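Local coordinates for methyltransferase domain-containing protein (Serratia marcescens, PDB 7CLU), which probably transfers a methyl group from S-adenosyl-L-methionine to an oxygen atom of an intermediate in the prodigiosin synthetic pathway, at residues F15-A20 against R62-L67; Y66-Q69 against Y74-P77. All blocks are in the same frame, centred on the assembly; numbering follows the deposited sequence.

Contact 1: residues F15-A20 against R62-L67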
loop_
_atom_site.group_PDB
_atom_site.type_symbol
_atom_site.label_atom_id
_atom_site.label_comp_id
_atom_site.label_asym_id
_atom_site.label_seq_id
_atom_site.Cartn_x
_atom_site.Cartn_y
_atom_site.Cartn_z
ATOM N N PHE A 15 3.017 1.120 0.989
ATOM C CA PHE A 15 2.186 2.277 0.670
ATOM C C PHE A 15 2.946 3.300 -0.173
ATOM O O PHE A 15 2.303 4.073 -0.900
ATOM C CB PHE A 15 1.599 2.923 1.958
ATOM C CG PHE A 15 2.640 3.543 2.872
ATOM C CD1 PHE A 15 3.356 2.760 3.762
ATOM C CD2 PHE A 15 2.881 4.911 2.846
ATOM C CE1 PHE A 15 4.327 3.327 4.591
ATOM C CE2 PHE A 15 3.850 5.483 3.680
ATOM C CZ PHE A 15 4.572 4.677 4.543
ATOM N N PHE A 16 4.289 3.274 -0.155
ATOM C CA PHE A 16 5.079 4.101 -1.080
ATOM C C PHE A 16 4.700 3.835 -2.535
ATOM O O PHE A 16 4.368 4.759 -3.287
ATOM C CB PHE A 16 6.579 3.834 -0.927
ATOM C CG PHE A 16 7.209 4.451 0.278
ATOM C CD1 PHE A 16 6.450 5.079 1.254
ATOM C CD2 PHE A 16 8.595 4.394 0.434
ATOM C CE1 PHE A 16 7.055 5.633 2.374
ATOM C CE2 PHE A 16 9.212 4.962 1.547
ATOM C CZ PHE A 16 8.434 5.582 2.523
ATOM N N GLN A 17 4.835 2.580 -2.972
ATOM C CA GLN A 17 4.552 2.257 -4.362
ATOM C C GLN A 17 3.097 2.537 -4.689
ATOM O O GLN A 17 2.780 2.990 -5.793
ATOM C CB GLN A 17 4.893 0.794 -4.658
ATOM C CG GLN A 17 6.400 0.480 -4.694
ATOM C CD GLN A 17 6.945 0.035 -3.326
ATOM O OE1 GLN A 17 6.526 0.534 -2.271
ATOM N NE2 GLN A 17 7.884 -0.913 -3.349
ATOM N N ALA A 18 2.197 2.274 -3.734
ATOM C CA ALA A 18 0.774 2.475 -3.988
ATOM C C ALA A 18 0.485 3.929 -4.334
ATOM O O ALA A 18 -0.160 4.220 -5.342
ATOM C CB ALA A 18 -0.051 2.036 -2.767
ATOM N N LYS A 19 0.974 4.858 -3.506
ATOM C CA LYS A 19 0.689 6.277 -3.709
ATOM C C LYS A 19 1.496 6.876 -4.854
ATOM O O LYS A 19 1.037 7.845 -5.477
ATOM C CB LYS A 19 0.944 7.064 -2.422
ATOM C CG LYS A 19 -0.227 7.045 -1.440
ATOM C CD LYS A 19 -1.398 7.856 -1.994
ATOM C CE LYS A 19 -2.499 8.016 -0.972
ATOM N NZ LYS A 19 -3.464 9.089 -1.363
ATOM N N ALA A 20 2.681 6.333 -5.170
ATOM C CA ALA A 20 3.340 6.772 -6.401
ATOM C C ALA A 20 2.457 6.480 -7.612
ATOM O O ALA A 20 2.296 7.326 -8.495
ATOM C CB ALA A 20 4.715 6.110 -6.565
ATOM N N ARG A 62 9.947 4.989 -12.970
ATOM C CA ARG A 62 10.906 4.234 -13.774
ATOM C C ARG A 62 11.490 3.096 -12.954
ATOM O O ARG A 62 11.554 1.946 -13.409
ATOM C CB ARG A 62 12.010 5.170 -14.260
ATOM C CG ARG A 62 13.313 4.458 -14.627
ATOM C CD ARG A 62 13.126 3.519 -15.822
ATOM N NE ARG A 62 14.373 2.861 -16.187
ATOM C CZ ARG A 62 14.816 1.729 -15.650
ATOM N NH1 ARG A 62 14.112 1.120 -14.716
ATOM N NH2 ARG A 62 15.975 1.210 -16.046
ATOM N N ALA A 63 11.907 3.406 -11.717
ATOM C CA ALA A 63 12.523 2.386 -10.878
ATOM C C ALA A 63 11.544 1.264 -10.563
ATOM O O ALA A 63 11.965 0.128 -10.326
ATOM C CB ALA A 63 13.055 3.019 -9.582
ATOM N N MET A 64 10.239 1.558 -10.576
ATOM C CA MET A 64 9.210 0.546 -10.329
ATOM C C MET A 64 8.870 -0.274 -11.565
ATOM O O MET A 64 8.134 -1.261 -11.448
ATOM C CB MET A 64 7.924 1.202 -9.792
ATOM C CG MET A 64 8.015 1.754 -8.351
ATOM S SD MET A 64 6.640 2.857 -7.961
ATOM C CE MET A 64 5.292 1.709 -8.170
ATOM N N GLY A 65 9.361 0.114 -12.739
ATOM C CA GLY A 65 9.127 -0.622 -13.963
ATOM C C GLY A 65 7.950 -0.156 -14.791
ATOM O O GLY A 65 7.679 -0.764 -15.843
ATOM N N TYR A 66 7.238 0.893 -14.355
ATOM C CA TYR A 66 6.070 1.387 -15.075
ATOM C C TYR A 66 6.451 2.256 -16.264
ATOM O O TYR A 66 5.686 2.336 -17.230
ATOM C CB TYR A 66 5.138 2.137 -14.115
ATOM C CG TYR A 66 4.442 1.152 -13.195
ATOM C CD1 TYR A 66 3.296 0.481 -13.611
ATOM C CD2 TYR A 66 4.983 0.828 -11.956
ATOM C CE1 TYR A 66 2.684 -0.461 -12.798
ATOM C CE2 TYR A 66 4.392 -0.110 -11.140
ATOM C CZ TYR A 66 3.238 -0.754 -11.562
ATOM O OH TYR A 66 2.637 -1.689 -10.748
ATOM N N LEU A 67 7.623 2.877 -16.231
ATOM C CA LEU A 67 8.120 3.643 -17.359
ATOM C C LEU A 67 9.518 3.164 -17.713
ATOM O O LEU A 67 10.235 2.612 -16.869
ATOM C CB LEU A 67 8.162 5.139 -17.051
ATOM C CG LEU A 67 6.857 5.865 -16.743
ATOM C CD1 LEU A 67 7.154 7.286 -16.299
ATOM C CD2 LEU A 67 5.910 5.842 -17.979
#
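Met64 meets Gln17 from a turn held by the 2.9 Å bond from Gly65 N to Arg62 O. This bond belongs to the Schellman motif that ends helix 51-63, where Gly65 takes a positive phi (94°), and it fixes the turn from which Met64 reaches toward helix 15-26. No hydrogen bond crosses between the segments; the contact is van der Waals packing of the thioether on Gln17 and Ala20. Met64 runs extended as far as SD and then bends at chi3 (61°), which carries CE over to Gln17: CE lies 3.7 Å from Gln17 CB, and 3.8 Å from Gln17 CG. The sulfur lies between two side chains, Met64 SD being 4.0 Å from both Gln17 CG and Ala20 CB. A single thioether therefore bears on residues three apart, on one side of the helix, and the backbones stay well separated: the nearest CA atoms, those of Gln17 and Met64, are 7.8 Å apart. Of the Gln17 side chain, which meets the methionine obliquely, the CB and CG methylenes do the touching, and the backbone O lies as near to CE as CB does. The chain bends at chi2 (92°), and its amide NE2 bonds to Glu286 OE2 of the second subunit. Leu21, which follows Ala20, also touches Met64; the neighbouring Tyr66 OH bonds to Gln11 OE1 of the second subunit. Within the dimerisation region, the contact joins helix 15-26 to the turn at the end of helix 51-63. With only 124 Å² buried, its chemistry implies a small dispersive join by one methionine, while the polar end of Gln17 serves the dimer.

Contact 2: residues Y66-Q69 against Y74-P77; sequences YLDQ and YHLP
Two backbone hydrogen bonds tie Asp68 to His75: Asp68 N to His75 O is 2.9 Å, and His75 N to Asp68 O is 2.8 Å. The first donor lies in the plane of its carbonyl, whereas the second stands 40° out of the plane of Asp68 C=O. That same Asp68 O also receives a CA-H...O contact from Tyr74 CA at 3.3 Å.

Face-on contact comes next along the strands, at the non-hydrogen-bonded pair Gln69 and Tyr74. Gln69 CG, anti to the backbone N (chi1 -172°), sits over one face of the Tyr74 ring, 4.0 Å from its centroid, as a CH-pi contact. The amide end turns elsewhere: OE1 accepts from Gly72 N, and a water bonded to Tyr74 OH is only weakly held by Gln69 NE2. The strands 68-70 and 73-75 thus make a short antiparallel hairpin directly after helix 51-63, an order consistent with the wing of a winged-helix domain, as in related O-methyltransferases. On this face Tyr74 also packs against Leu58 and Ile59 of that helix and Ile43 of helix 40-47.

Flat polar groups meet on the other face. The Asp68 carboxylate lies 10° from the plane of the His75 ring and approaches its edge, OD2 to CD2 being 3.2 Å. This is no hydrogen bond; His75 ND1 is bonded instead to Asp37 OD1. The nearby carboxylates of Asp68 and Asp37 may favour a protonated imidazole, though the charge is not seen.

Apolar contact continues past the paired residues, where Leu67 CD2 meets Leu76 CD1 at 4.0 Å. Separately, Pro77 CD comes within 3.2 Å of the carbonyl oxygen Tyr66 O, which is hydrogen-bonded to His80 ND1.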
loop_
_atom_site.group_PDB
_atom_site.type_symbol
_atom_site.label_atom_id
_atom_site.label_comp_id
_atom_site.label_asym_id
_atom_site.label_seq_id
_atom_site.Cartn_x
_atom_site.Cartn_y
_atom_site.Cartn_z
ATOM N N TYR A 66 7.238 0.893 -14.355
ATOM C CA TYR A 66 6.070 1.387 -15.075
ATOM C C TYR A 66 6.451 2.256 -16.264
ATOM O O TYR A 66 5.686 2.336 -17.230
ATOM C CB TYR A 66 5.138 2.137 -14.115
ATOM C CG TYR A 66 4.442 1.152 -13.195
ATOM C CD1 TYR A 66 3.296 0.481 -13.611
ATOM C CD2 TYR A 66 4.983 0.828 -11.956
ATOM C CE1 TYR A 66 2.684 -0.461 -12.798
ATOM C CE2 TYR A 66 4.392 -0.110 -11.140
ATOM C CZ TYR A 66 3.238 -0.754 -11.562
ATOM O OH TYR A 66 2.637 -1.689 -10.748
ATOM N N LEU A 67 7.623 2.877 -16.231
ATOM C CA LEU A 67 8.120 3.643 -17.359
ATOM C C LEU A 67 9.518 3.164 -17.713
ATOM O O LEU A 67 10.235 2.612 -16.869
ATOM C CB LEU A 67 8.162 5.139 -17.051
ATOM C CG LEU A 67 6.857 5.865 -16.743
ATOM C CD1 LEU A 67 7.154 7.286 -16.299
ATOM C CD2 LEU A 67 5.910 5.842 -17.979
ATOM N N ASP A 68 9.876 3.361 -18.978
ATOM C CA ASP A 68 11.237 3.231 -19.469
ATOM C C ASP A 68 11.900 4.603 -19.460
ATOM O O ASP A 68 11.238 5.644 -19.517
ATOM C CB ASP A 68 11.260 2.662 -20.897
ATOM C CG ASP A 68 10.746 1.239 -20.979
ATOM O OD1 ASP A 68 11.014 0.443 -20.054
ATOM O OD2 ASP A 68 10.058 0.912 -21.967
ATOM N N GLN A 69 13.230 4.600 -19.406
ATOM C CA GLN A 69 13.987 5.833 -19.552
ATOM C C GLN A 69 15.251 5.542 -20.347
ATOM O O GLN A 69 16.047 4.684 -19.964
ATOM C CB GLN A 69 14.315 6.442 -18.186
ATOM C CG GLN A 69 14.939 7.833 -18.219
ATOM C CD GLN A 69 16.463 7.787 -18.191
ATOM O OE1 GLN A 69 17.135 7.932 -19.214
ATOM N NE2 GLN A 69 17.010 7.557 -17.000
ATOM N N TYR A 74 11.738 9.792 -20.917
ATOM C CA TYR A 74 10.834 8.798 -20.364
ATOM C C TYR A 74 9.949 8.253 -21.471
ATOM O O TYR A 74 9.529 8.987 -22.369
ATOM C CB TYR A 74 9.994 9.397 -19.224
ATOM C CG TYR A 74 10.861 9.648 -18.014
ATOM C CD1 TYR A 74 11.077 8.642 -17.078
ATOM C CD2 TYR A 74 11.522 10.858 -17.844
ATOM C CE1 TYR A 74 11.910 8.841 -16.001
ATOM C CE2 TYR A 74 12.351 11.073 -16.752
ATOM C CZ TYR A 74 12.543 10.048 -15.843
ATOM O OH TYR A 74 13.355 10.233 -14.753
ATOM N N HIS A 75 9.690 6.951 -21.412
ATOM C CA HIS A 75 8.924 6.262 -22.434
ATOM C C HIS A 75 7.847 5.409 -21.779
ATOM O O HIS A 75 8.133 4.631 -20.862
ATOM C CB HIS A 75 9.846 5.399 -23.314
ATOM C CG HIS A 75 9.112 4.410 -24.158
ATOM N ND1 HIS A 75 8.390 4.779 -25.272
ATOM C CD2 HIS A 75 8.986 3.066 -24.051
ATOM C CE1 HIS A 75 7.833 3.707 -25.805
ATOM N NE2 HIS A 75 8.189 2.652 -25.092
ATOM N N LEU A 76 6.615 5.552 -22.258
ATOM C CA LEU A 76 5.524 4.686 -21.815
ATOM C C LEU A 76 5.580 3.336 -22.524
ATOM O O LEU A 76 5.423 3.283 -23.750
ATOM C CB LEU A 76 4.184 5.354 -22.074
ATOM C CG LEU A 76 2.963 4.529 -21.685
ATOM C CD1 LEU A 76 2.942 4.293 -20.167
ATOM C CD2 LEU A 76 1.682 5.233 -22.131
ATOM N N PRO A 77 5.793 2.233 -21.809
ATOM C CA PRO A 77 5.833 0.922 -22.469
ATOM C C PRO A 77 4.500 0.586 -23.127
ATOM O O PRO A 77 3.428 0.896 -22.599
ATOM C CB PRO A 77 6.151 -0.044 -21.320
ATOM C CG PRO A 77 6.885 0.815 -20.312
ATOM C CD PRO A 77 6.206 2.159 -20.397
HETATM O O HOH W 1 14.705 7.504 -14.551
#

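In the fold
Contacts 1 and 2 follow each other in the chain, sharing Tyr66 and Leu67, with centres about 12 Å apart. Contact 1 is the more buried and rests on a small patch of van der Waals packing; contact 2 is only partly buried and rests on paired backbone bonds, with 399 Å² covered against 124 Å². The elements differ accordingly: helix 15-26 meets the turn at the end of helix 51-63 in the first, while the second pairs the two strands of the hairpin that comes next. Arg62, in the segment 62-67 but not itself touching 15-20, packs with CD on Gln69 N and CB on the Tyr74 ring. Both touch the second subunit, contact 1 through many more residues.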